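Local structure of aminotransferase class-III (Ochrobactrum anthropi, 5GHG) at residues B[138-143]-B[215-220]; B[158-163]-B[171-176]; B[294-299]-B[329-334]. The protein probably catalyses the pyridoxal-phosphate-dependent transfer of amino groups between amines and carbonyl compounds, as expected of an omega-transaminase of aminotransferase class III. The protein carries 1 engineered substitution. All coordinates share one frame; numbering follows the deposited sequence.

Interaction 1 (B[138-143]-B[215-220]); sequences EPERKK and GPHTIA
K143 and I219 pair as a parallel beta bridge, where strands 143-147 and 219-224 of the mixed sheet begin side by side in this fold type I aminotransferase. The tight part lies around T218 O, gripped by two amides: K143 N meets it at 2.9 Å, nearly straight (161°), and K142 N donates from above the carbonyl plane. A220 N returns a bond to K143 O, while the A220 methyl packs against R141 O. The extended K143 chain crosses T218 at a slant, and its NZ reaches T218 OG1 at 3.0 Å; the same ammonium forms a salt bridge with E214. T218 OG1 also bonds to G215 O, in the carbonyl plane and on a lone pair, and lies in reach of E214 O. K142 turns away from 215-220; its NZ bonds to P139 O and forms a salt bridge with D172 of the second subunit.

R141 leads from this packed region to the solvent. CG stands anti to the backbone N (chi1 -166°) and the chain bends at chi3, which brings NH1 to I219 O (2.9 Å) close to the guanidinium plane. H217 O lies over one face of the group, and NE forms a salt bridge with E138 OE1 (3.2 Å), meeting it from above the carboxylate plane. NH2 donates to a water.

The outer side is looser. E140 and H217 do not bond directly: OE1 sits at the ring edge, 3.8 Å from NE2, with carboxylate and ring planes 79° apart. A water joins them, 2.8 Å from E140 OE2 and 3.0 Å from H217 NE2.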
ATOM      1  N   GLU B 138     -25.308  -9.346  12.274  1.00  6.15           N
ATOM      2  CA  GLU B 138     -25.766  -7.961  12.253  1.00  5.85           C
ATOM      3  C   GLU B 138     -25.408  -7.366  10.883  1.00  6.02           C
ATOM      4  O   GLU B 138     -24.474  -6.563  10.764  1.00  5.40           O
ATOM      5  CB  GLU B 138     -25.133  -7.152  13.385  1.00  9.66           C
ATOM      6  CG  GLU B 138     -25.565  -7.571  14.784  1.00 13.36           C
ATOM      7  CD  GLU B 138     -25.098  -6.583  15.861  1.00 22.49           C
ATOM      8  OE1 GLU B 138     -23.897  -6.268  15.909  1.00 30.44           O
ATOM      9  OE2 GLU B 138     -25.934  -6.099  16.639  1.00 34.59           O
ATOM     10  N   PRO B 139     -26.123  -7.759   9.838  1.00  6.17           N
ATOM     11  CA  PRO B 139     -25.762  -7.333   8.485  1.00  6.63           C
ATOM     12  C   PRO B 139     -25.869  -5.837   8.259  1.00  6.38           C
ATOM     13  O   PRO B 139     -25.296  -5.330   7.290  1.00  5.34           O
ATOM     14  CB  PRO B 139     -26.755  -8.098   7.605  1.00  9.64           C
ATOM     15  CG  PRO B 139     -27.920  -8.327   8.494  1.00  9.47           C
ATOM     16  CD  PRO B 139     -27.353  -8.581   9.848  1.00  9.39           C
ATOM     17  N   GLU B 140     -26.603  -5.124   9.111  1.00  6.16           N
ATOM     18  CA  GLU B 140     -26.766  -3.677   8.969  1.00  6.88           C
ATOM     19  C   GLU B 140     -25.707  -2.868   9.717  1.00  4.91           C
ATOM     20  O   GLU B 140     -25.586  -1.672   9.450  1.00  4.93           O
ATOM     21  CB  GLU B 140     -28.143  -3.234   9.480  1.00 10.63           C
ATOM     22  CG  GLU B 140     -29.303  -3.668   8.600  1.00 11.98           C
ATOM     23  CD  GLU B 140     -30.532  -2.805   8.857  1.00 15.46           C
ATOM     24  OE1 GLU B 140     -31.438  -3.255   9.591  1.00 17.35           O
ATOM     25  OE2 GLU B 140     -30.592  -1.666   8.331  1.00 17.05           O
ATOM     26  N   ARG B 141     -24.967  -3.467  10.651  1.00  4.57           N
ATOM     27  CA  ARG B 141     -24.014  -2.693  11.460  1.00  5.70           C
ATOM     28  C   ARG B 141     -22.703  -2.590  10.677  1.00  4.22           C
ATOM     29  O   ARG B 141     -21.757  -3.342  10.884  1.00  3.30           O
ATOM     30  CB  ARG B 141     -23.805  -3.297  12.841  1.00  5.94           C
ATOM     31  CG  ARG B 141     -23.096  -2.323  13.776  1.00  8.52           C
ATOM     32  CD  ARG B 141     -22.770  -2.918  15.139  1.00 12.51           C
ATOM     33  NE  ARG B 141     -23.962  -3.098  15.947  1.00 12.49           N
ATOM     34  CZ  ARG B 141     -24.565  -2.136  16.632  1.00 14.23           C
ATOM     35  NH1 ARG B 141     -24.090  -0.901  16.611  1.00 14.13           N
ATOM     36  NH2 ARG B 141     -25.663  -2.405  17.334  1.00 16.39           N
ATOM     37  N   LYS B 142     -22.684  -1.647   9.735  1.00  2.33           N
ATOM     38  CA  LYS B 142     -21.607  -1.535   8.770  1.00  2.46           C
ATOM     39  C   LYS B 142     -21.089  -0.112   8.581  1.00  3.92           C
ATOM     40  O   LYS B 142     -20.064   0.064   7.923  1.00  3.56           O
ATOM     41  CB  LYS B 142     -22.055  -2.071   7.406  1.00  2.81           C
ATOM     42  CG  LYS B 142     -22.625  -3.497   7.438  1.00  4.14           C
ATOM     43  CD  LYS B 142     -21.536  -4.528   7.712  1.00  3.27           C
ATOM     44  CE  LYS B 142     -22.070  -5.970   7.808  1.00  4.69           C
ATOM     45  NZ  LYS B 142     -22.771  -6.428   6.574  1.00  3.86           N
ATOM     46  N   LYS B 143     -21.749   0.896   9.135  1.00  2.02           N
ATOM     47  CA  LYS B 143     -21.343   2.271   8.856  1.00  3.51           C
ATOM     48  C   LYS B 143     -20.170   2.659   9.758  1.00  2.00           C
ATOM     49  O   LYS B 143     -20.077   2.236  10.917  1.00  2.00           O
ATOM     50  CB  LYS B 143     -22.522   3.224   9.064  1.00  2.71           C
ATOM     51  CG  LYS B 143     -23.691   2.991   8.070  1.00  4.16           C
ATOM     52  CD  LYS B 143     -24.924   3.800   8.454  1.00  5.15           C
ATOM     53  CE  LYS B 143     -26.148   3.474   7.615  1.00  6.40           C
ATOM     54  NZ  LYS B 143     -27.387   4.019   8.259  1.00  7.08           N
ATOM     55  N   GLY B 215     -29.699   5.530  12.679  1.00 12.05           N
ATOM     56  CA  GLY B 215     -30.039   4.266  13.300  1.00  9.07           C
ATOM     57  C   GLY B 215     -28.832   3.702  14.022  1.00  7.91           C
ATOM     58  O   GLY B 215     -27.884   3.204  13.399  1.00  9.34           O
ATOM     59  N   PRO B 216     -28.814   3.799  15.356  1.00  9.75           N
ATOM     60  CA  PRO B 216     -27.625   3.352  16.101  1.00  8.45           C
ATOM     61  C   PRO B 216     -27.209   1.921  15.788  1.00  9.81           C
ATOM     62  O   PRO B 216     -26.005   1.602  15.814  1.00  8.27           O
ATOM     63  CB  PRO B 216     -28.049   3.510  17.561  1.00 11.94           C
ATOM     64  CG  PRO B 216     -29.100   4.565  17.527  1.00 12.00           C
ATOM     65  CD  PRO B 216     -29.845   4.343  16.242  1.00  9.82           C
ATOM     66  N   HIS B 217     -28.176   1.049  15.494  1.00  7.84           N
ATOM     67  CA  HIS B 217     -27.863  -0.327  15.134  1.00  7.40           C
ATOM     68  C   HIS B 217     -27.116  -0.444  13.800  1.00  5.92           C
ATOM     69  O   HIS B 217     -26.645  -1.541  13.471  1.00  6.70           O
ATOM     70  CB  HIS B 217     -29.162  -1.150  15.061  1.00  6.53           C
ATOM     71  CG  HIS B 217     -30.070  -0.723  13.959  1.00  7.88           C
ATOM     72  ND1 HIS B 217     -30.794   0.453  14.000  1.00 11.46           N
ATOM     73  CD2 HIS B 217     -30.365  -1.302  12.766  1.00 10.16           C
ATOM     74  CE1 HIS B 217     -31.489   0.582  12.883  1.00 12.05           C
ATOM     75  NE2 HIS B 217     -31.242  -0.466  12.117  1.00 12.38           N
ATOM     76  N   THR B 218     -26.997   0.630  13.026  1.00  5.35           N
ATOM     77  CA  THR B 218     -26.283   0.564  11.752  1.00  4.91           C
ATOM     78  C   THR B 218     -24.844   1.063  11.854  1.00  4.70           C
ATOM     79  O   THR B 218     -24.125   0.991  10.859  1.00  3.00           O
ATOM     80  CB  THR B 218     -26.994   1.359  10.652  1.00  5.92           C
ATOM     81  OG1 THR B 218     -26.903   2.762  10.913  1.00  5.55           O
ATOM     82  CG2 THR B 218     -28.484   0.956  10.549  1.00  6.65           C
ATOM     83  N   ILE B 219     -24.426   1.575  13.015  1.00  3.75           N
ATOM     84  CA  ILE B 219     -23.105   2.192  13.186  1.00  4.47           C
ATOM     85  C   ILE B 219     -22.163   1.150  13.776  1.00  3.72           C
ATOM     86  O   ILE B 219     -22.373   0.684  14.897  1.00  3.66           O
ATOM     87  CB  ILE B 219     -23.164   3.433  14.100  1.00  3.27           C
ATOM     88  CG1 ILE B 219     -24.191   4.465  13.601  1.00  5.07           C
ATOM     89  CG2 ILE B 219     -21.750   4.056  14.272  1.00  2.15           C
ATOM     90  CD1 ILE B 219     -23.968   4.961  12.174  1.00  4.84           C
ATOM     91  N   ALA B 220     -21.105   0.810  13.043  1.00  2.29           N
ATOM     92  CA  ALA B 220     -20.157  -0.189  13.524  1.00  5.06           C
ATOM     93  C   ALA B 220     -19.005   0.423  14.323  1.00  5.11           C
ATOM     94  O   ALA B 220     -18.598  -0.139  15.335  1.00  5.54           O
ATOM     95  CB  ALA B 220     -19.598  -1.005  12.367  1.00  3.26           C
TER
HETATM   96  O   HOH W   1     -32.397   0.121   9.409  1.00 22.60           O
HETATM   97  O   HOH W   2     -26.175   0.168  18.633  1.00 19.51           O

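Interaction 2 (B[158-163]-B[171-176]); sequences SASLTG and FDLPID
The side chain of S160 packs over the backbone between P174 and I175, its CB resting 3.6 Å from P174 CB while its hydroxyl reaches on to the next amide. I175 N donates to S160 OG at 2.9 Å and 165°, the one hydrogen bond between the two segments. The hydroxyl lies anti to the carbonyl carbon, beside the backbone N (chi1 -64°), and in this position it also bonds back to I156 O, one turn earlier in the same helix. OG is thereby used twice, once as acceptor for the loop and once towards the helix backbone.

Apolar groups close round this oxygen. L173 CD2 lies 3.7 Å from S160 OG, and its other branch, CD1, meets the A159 methyl at 3.7 Å. I175 brings both CG1 and CG2 to 3.7 Å from the same hydroxyl oxygen. The peptide bond between L173 and P174 is cis, and P174 CB lies against S160 O as well as S160 CB. An alanine at S160 would probably leave I175 N-H without its acceptor and I156 O without the hydroxyl, with mainly apolar contacts remaining between the two segments.

This helix end lies beside the cofactor site of the large domain, the A159 side chain being about 10 Å from the bound pyridoxamine phosphate. The packing continues across the dimer interface, where K127 of the second subunit lies against A159 and L173, and Y131 of that subunit stacks on F171. Within the chain, the loop lies against the last turn of helix 156-161, which in turn packs on strand 178-181 through S160 and L161 against I178, and on helix 118-135 through L161 against V126.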
ATOM      1  N   SER B 158     -10.045   3.886   2.534  1.00  2.64           N
ATOM      2  CA  SER B 158      -9.481   4.741   3.561  1.00  2.68           C
ATOM      3  C   SER B 158      -9.443   6.216   3.120  1.00  2.37           C
ATOM      4  O   SER B 158      -9.535   7.102   3.970  1.00  2.00           O
ATOM      5  CB  SER B 158      -8.097   4.244   4.000  1.00  2.80           C
ATOM      6  OG  SER B 158      -7.184   4.118   2.926  1.00  4.29           O
ATOM      7  N   ALA B 159      -9.357   6.494   1.816  1.00  2.36           N
ATOM      8  CA  ALA B 159      -9.561   7.855   1.330  1.00  2.18           C
ATOM      9  C   ALA B 159     -10.989   8.339   1.576  1.00  2.87           C
ATOM     10  O   ALA B 159     -11.229   9.553   1.674  1.00  2.53           O
ATOM     11  CB  ALA B 159      -9.250   7.960  -0.158  1.00  2.26           C
ATOM     12  N   SER B 160     -11.943   7.412   1.639  1.00  2.09           N
ATOM     13  CA  SER B 160     -13.305   7.764   2.015  1.00  2.67           C
ATOM     14  C   SER B 160     -13.386   8.139   3.486  1.00  2.48           C
ATOM     15  O   SER B 160     -14.115   9.067   3.847  1.00  2.17           O
ATOM     16  CB  SER B 160     -14.260   6.611   1.707  1.00  3.18           C
ATOM     17  OG  SER B 160     -14.326   6.361   0.308  1.00  3.25           O
ATOM     18  N   LEU B 161     -12.651   7.418   4.341  1.00  2.24           N
ATOM     19  CA  LEU B 161     -12.557   7.787   5.758  1.00  2.94           C
ATOM     20  C   LEU B 161     -11.957   9.177   5.909  1.00  4.02           C
ATOM     21  O   LEU B 161     -12.394   9.973   6.745  1.00  2.12           O
ATOM     22  CB  LEU B 161     -11.716   6.761   6.514  1.00  2.15           C
ATOM     23  CG  LEU B 161     -12.236   5.330   6.624  1.00  5.46           C
ATOM     24  CD1 LEU B 161     -11.184   4.439   7.250  1.00  4.48           C
ATOM     25  CD2 LEU B 161     -13.553   5.294   7.405  1.00  4.65           C
ATOM     26  N   THR B 162     -10.934   9.466   5.116  1.00  2.50           N
ATOM     27  CA  THR B 162     -10.304  10.776   5.115  1.00  2.76           C
ATOM     28  C   THR B 162     -11.347  11.858   4.859  1.00  3.10           C
ATOM     29  O   THR B 162     -12.275  11.666   4.066  1.00  4.18           O
ATOM     30  CB  THR B 162      -9.213  10.788   4.048  1.00  2.80           C
ATOM     31  OG1 THR B 162      -8.196   9.860   4.446  1.00  2.61           O
ATOM     32  CG2 THR B 162      -8.622  12.187   3.837  1.00  3.61           C
ATOM     33  N   GLY B 163     -11.215  12.977   5.566  1.00  2.63           N
ATOM     34  CA  GLY B 163     -12.230  14.023   5.520  1.00  3.63           C
ATOM     35  C   GLY B 163     -11.737  15.321   4.913  1.00  5.56           C
ATOM     36  O   GLY B 163     -12.164  16.403   5.314  1.00  4.08           O
ATOM     37  N   PHE B 171     -12.594  12.074  -7.444  1.00  2.35           N
ATOM     38  CA  PHE B 171     -12.361  10.656  -7.182  1.00  3.62           C
ATOM     39  C   PHE B 171     -13.649   9.877  -6.928  1.00  4.93           C
ATOM     40  O   PHE B 171     -13.586   8.644  -6.765  1.00  3.46           O
ATOM     41  CB  PHE B 171     -11.403  10.472  -5.990  1.00  3.70           C
ATOM     42  CG  PHE B 171      -9.963  10.847  -6.281  1.00  3.65           C
ATOM     43  CD1 PHE B 171      -9.215  10.130  -7.219  1.00  3.45           C
ATOM     44  CD2 PHE B 171      -9.342  11.887  -5.588  1.00  3.82           C
ATOM     45  CE1 PHE B 171      -7.876  10.449  -7.470  1.00  3.58           C
ATOM     46  CE2 PHE B 171      -8.011  12.219  -5.822  1.00  3.93           C
ATOM     47  CZ  PHE B 171      -7.270  11.494  -6.758  1.00  4.10           C
ATOM     48  N   ASP B 172     -14.818  10.552  -6.903  1.00  2.67           N
ATOM     49  CA  ASP B 172     -16.099   9.910  -6.633  1.00  3.75           C
ATOM     50  C   ASP B 172     -16.187   9.351  -5.213  1.00  5.17           C
ATOM     51  O   ASP B 172     -16.903   8.386  -4.962  1.00  5.35           O
ATOM     52  CB  ASP B 172     -16.393   8.764  -7.631  1.00  3.89           C
ATOM     53  CG  ASP B 172     -16.653   9.283  -9.029  1.00  5.26           C
ATOM     54  OD1 ASP B 172     -16.713  10.530  -9.212  1.00  6.24           O
ATOM     55  OD2 ASP B 172     -16.815   8.451  -9.938  1.00  4.21           O
ATOM     56  N   LEU B 173     -15.450   9.928  -4.287  1.00  4.50           N
ATOM     57  CA  LEU B 173     -15.437   9.458  -2.903  1.00  3.99           C
ATOM     58  C   LEU B 173     -16.144  10.488  -2.030  1.00  5.05           C
ATOM     59  O   LEU B 173     -16.292  11.632  -2.442  1.00  5.69           O
ATOM     60  CB  LEU B 173     -14.000   9.244  -2.432  1.00  3.34           C
ATOM     61  CG  LEU B 173     -13.183   8.297  -3.319  1.00  3.37           C
ATOM     62  CD1 LEU B 173     -11.770   8.198  -2.798  1.00  3.89           C
ATOM     63  CD2 LEU B 173     -13.856   6.914  -3.370  1.00  3.03           C
ATOM     64  N   PRO B 174     -16.566  10.101  -0.818  1.00  4.75           N
ATOM     65  CA  PRO B 174     -16.470   8.800  -0.158  1.00  3.31           C
ATOM     66  C   PRO B 174     -17.456   7.751  -0.662  1.00  6.50           C
ATOM     67  O   PRO B 174     -18.546   8.073  -1.156  1.00  3.77           O
ATOM     68  CB  PRO B 174     -16.776   9.130   1.308  1.00  6.02           C
ATOM     69  CG  PRO B 174     -17.744  10.298   1.209  1.00  8.26           C
ATOM     70  CD  PRO B 174     -17.182  11.127   0.045  1.00  5.70           C
ATOM     71  N   ILE B 175     -17.078   6.479  -0.532  1.00  5.84           N
ATOM     72  CA  ILE B 175     -18.000   5.405  -0.830  1.00  8.02           C
ATOM     73  C   ILE B 175     -19.127   5.402   0.192  1.00  7.84           C
ATOM     74  O   ILE B 175     -19.049   6.022   1.273  1.00  6.76           O
ATOM     75  CB  ILE B 175     -17.287   4.040  -0.841  1.00  8.09           C
ATOM     76  CG1 ILE B 175     -16.812   3.698   0.575  1.00  8.48           C
ATOM     77  CG2 ILE B 175     -16.158   4.048  -1.884  1.00  7.28           C
ATOM     78  CD1 ILE B 175     -15.997   2.420   0.649  1.00 13.41           C
ATOM     79  N   ASP B 176     -20.182   4.673  -0.147  1.00  8.34           N
ATOM     80  CA  ASP B 176     -21.293   4.481   0.771  1.00 12.87           C
ATOM     81  C   ASP B 176     -20.792   3.782   2.045  1.00 10.76           C
ATOM     82  O   ASP B 176     -19.844   2.988   2.015  1.00 12.19           O
ATOM     83  CB  ASP B 176     -22.381   3.621   0.111  1.00 15.44           C
ATOM     84  CG  ASP B 176     -23.571   3.380   1.031  1.00 26.89           C
ATOM     85  OD1 ASP B 176     -23.970   4.328   1.756  1.00 33.09           O
ATOM     86  OD2 ASP B 176     -24.114   2.249   1.036  1.00 34.23           O
TER

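Interaction 3 (B[294-299]-B[329-334]); sequences LPISAF and PVAAAV
L294 directs one methyl, CD1, at two valines that follow each other one turn apart on helix 329-344: V330 CG1 and V334 CG2 each lie 3.7 Å from it. The leucine side chain meets V334 at about a right angle and V330 more obliquely; CD1 touches both methyls, entering the groove between the two valines.

The second apolar group centres on A331, whose methyl points at the loop. I296 CB touches A331 CB at 3.8 Å, and L294 CB is 4.2 Å from it. I296 itself has CG1 anti to the backbone N (chi1 180°) and an extended chain, which carries CD1 past A331 to lie 3.8 Å from A332 N, against the helix backbone. The small A331 side chain is consistent with this close approach of the loop.

Of polar atoms, P295 O lies against the A331 methyl at 3.5 Å, while L294 O takes a hydrogen bond from S290 OG in the same chain. The second subunit packs here too: its L294 on L294 and its Y293 on V330.

The P295 side chain is about 7 Å from the bound pyridoxamine phosphate, and the segment continues into strand 297-301, which is antiparallel to both neighbours. A sheet with one such reversed strand, flanked by helices, is the hallmark of the large domain of fold type I aminotransferases.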
ATOM      1  N   LEU B 294      11.805   1.481   6.452  1.00  2.17           N
ATOM      2  CA  LEU B 294      11.176   0.569   5.513  1.00  2.58           C
ATOM      3  C   LEU B 294       9.668   0.676   5.713  1.00  3.77           C
ATOM      4  O   LEU B 294       9.220   0.987   6.812  1.00  4.37           O
ATOM      5  CB  LEU B 294      11.614  -0.890   5.720  1.00  2.00           C
ATOM      6  CG  LEU B 294      13.033  -1.231   5.298  1.00  3.23           C
ATOM      7  CD1 LEU B 294      13.330  -2.706   5.522  1.00  2.52           C
ATOM      8  CD2 LEU B 294      13.228  -0.859   3.814  1.00  2.16           C
ATOM      9  N   PRO B 295       8.876   0.423   4.669  1.00  4.38           N
ATOM     10  CA  PRO B 295       7.407   0.485   4.815  1.00  4.31           C
ATOM     11  C   PRO B 295       6.900  -0.686   5.644  1.00  4.46           C
ATOM     12  O   PRO B 295       7.165  -1.851   5.319  1.00  5.39           O
ATOM     13  CB  PRO B 295       6.903   0.377   3.359  1.00  4.69           C
ATOM     14  CG  PRO B 295       8.123   0.438   2.481  1.00  6.60           C
ATOM     15  CD  PRO B 295       9.307   0.103   3.296  1.00  3.76           C
ATOM     16  N   ILE B 296       6.171  -0.378   6.706  1.00  4.27           N
ATOM     17  CA  ILE B 296       5.449  -1.384   7.474  1.00  3.93           C
ATOM     18  C   ILE B 296       4.423  -0.667   8.358  1.00  4.02           C
ATOM     19  O   ILE B 296       4.666   0.432   8.854  1.00  4.47           O
ATOM     20  CB  ILE B 296       6.392  -2.264   8.318  1.00  4.33           C
ATOM     21  CG1 ILE B 296       5.593  -3.297   9.105  1.00  4.30           C
ATOM     22  CG2 ILE B 296       7.193  -1.400   9.272  1.00  5.60           C
ATOM     23  CD1 ILE B 296       6.440  -4.359   9.809  1.00  8.74           C
ATOM     24  N   SER B 297       3.273  -1.294   8.527  1.00  3.21           N
ATOM     25  CA  SER B 297       2.229  -0.770   9.399  1.00  2.92           C
ATOM     26  C   SER B 297       1.598  -1.942  10.127  1.00  2.97           C
ATOM     27  O   SER B 297       1.810  -3.100   9.772  1.00  2.52           O
ATOM     28  CB  SER B 297       1.182   0.015   8.611  1.00  2.37           C
ATOM     29  OG  SER B 297       1.822   1.005   7.820  1.00  9.44           O
ATOM     30  N   ALA B 298       0.798  -1.623  11.133  1.00  2.99           N
ATOM     31  CA  ALA B 298       0.213  -2.651  11.983  1.00  3.61           C
ATOM     32  C   ALA B 298      -1.069  -2.103  12.569  1.00  3.75           C
ATOM     33  O   ALA B 298      -1.209  -0.888  12.750  1.00  3.54           O
ATOM     34  CB  ALA B 298       1.160  -3.072  13.113  1.00  3.58           C
ATOM     35  N   PHE B 299      -1.995  -2.997  12.880  1.00  3.73           N
ATOM     36  CA  PHE B 299      -3.070  -2.613  13.783  1.00  4.18           C
ATOM     37  C   PHE B 299      -3.240  -3.692  14.847  1.00  4.50           C
ATOM     38  O   PHE B 299      -2.943  -4.873  14.621  1.00  3.49           O
ATOM     39  CB  PHE B 299      -4.372  -2.307  13.047  1.00  3.26           C
ATOM     40  CG  PHE B 299      -4.946  -3.463  12.262  1.00  3.44           C
ATOM     41  CD1 PHE B 299      -4.593  -3.665  10.932  1.00  3.38           C
ATOM     42  CD2 PHE B 299      -5.896  -4.312  12.843  1.00  3.69           C
ATOM     43  CE1 PHE B 299      -5.153  -4.701  10.201  1.00  4.95           C
ATOM     44  CE2 PHE B 299      -6.446  -5.363  12.125  1.00  4.92           C
ATOM     45  CZ  PHE B 299      -6.080  -5.563  10.804  1.00  4.29           C
ATOM     46  N   PRO B 329       9.485  -9.828   6.628  1.00  5.53           N
ATOM     47  CA  PRO B 329      10.447 -10.055   7.720  1.00  5.39           C
ATOM     48  C   PRO B 329      11.554  -9.018   7.793  1.00  4.60           C
ATOM     49  O   PRO B 329      12.044  -8.747   8.895  1.00  2.76           O
ATOM     50  CB  PRO B 329      11.007 -11.454   7.419  1.00  7.26           C
ATOM     51  CG  PRO B 329      10.740 -11.656   5.945  1.00 10.14           C
ATOM     52  CD  PRO B 329       9.468 -10.940   5.661  1.00  7.76           C
ATOM     53  N   VAL B 330      11.968  -8.436   6.669  1.00  3.05           N
ATOM     54  CA  VAL B 330      13.002  -7.408   6.726  1.00  2.52           C
ATOM     55  C   VAL B 330      12.440  -6.140   7.363  1.00  2.49           C
ATOM     56  O   VAL B 330      13.071  -5.526   8.245  1.00  2.27           O
ATOM     57  CB  VAL B 330      13.593  -7.121   5.342  1.00  2.81           C
ATOM     58  CG1 VAL B 330      14.735  -6.107   5.442  1.00  2.21           C
ATOM     59  CG2 VAL B 330      14.091  -8.408   4.677  1.00  3.99           C
ATOM     60  N   ALA B 331      11.254  -5.730   6.935  1.00  2.36           N
ATOM     61  CA  ALA B 331      10.612  -4.553   7.531  1.00  3.85           C
ATOM     62  C   ALA B 331      10.341  -4.769   9.008  1.00  2.74           C
ATOM     63  O   ALA B 331      10.555  -3.857   9.823  1.00  2.54           O
ATOM     64  CB  ALA B 331       9.331  -4.215   6.786  1.00  4.23           C
ATOM     65  N   ALA B 332       9.895  -5.972   9.383  1.00  2.00           N
ATOM     66  CA  ALA B 332       9.660  -6.253  10.801  1.00  2.81           C
ATOM     67  C   ALA B 332      10.956  -6.165  11.600  1.00  3.26           C
ATOM     68  O   ALA B 332      10.961  -5.654  12.712  1.00  2.90           O
ATOM     69  CB  ALA B 332       9.026  -7.629  10.989  1.00  2.95           C
ATOM     70  N   ALA B 333      12.065  -6.689  11.051  1.00  2.83           N
ATOM     71  CA  ALA B 333      13.328  -6.624  11.771  1.00  3.69           C
ATOM     72  C   ALA B 333      13.763  -5.182  11.989  1.00  3.11           C
ATOM     73  O   ALA B 333      14.296  -4.831  13.046  1.00  2.00           O
ATOM     74  CB  ALA B 333      14.407  -7.406  11.015  1.00  4.21           C
ATOM     75  N   VAL B 334      13.535  -4.328  10.998  1.00  2.11           N
ATOM     76  CA  VAL B 334      13.887  -2.916  11.137  1.00  2.73           C
ATOM     77  C   VAL B 334      12.985  -2.239  12.174  1.00  2.24           C
ATOM     78  O   VAL B 334      13.456  -1.447  12.990  1.00  2.23           O
ATOM     79  CB  VAL B 334      13.811  -2.205   9.773  1.00  2.00           C
ATOM     80  CG1 VAL B 334      13.833  -0.679   9.959  1.00  3.31           C
ATOM     81  CG2 VAL B 334      14.972  -2.670   8.880  1.00  2.33           C
TER

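Following the chain from the N terminus, helix 118-135 leads into the loop 138-143, and interaction 1 closes a long excursion when 215-220 returns beside it. Within that excursion interaction 2 closes a short loop of its own, between the end of helix 156-161 and the loop before strand 178-181. Interaction 3 opens only later, in series with both, and ties the loop leading into strand 297-301 to the start of helix 329-344. Interactions 1 and 3 belong to distant strands of one sheet, their centres about 33 Å apart. Interactions 1 and 2 do not touch within the chain, but K142 of one subunit and D172 of the other join the two regions across the dimer.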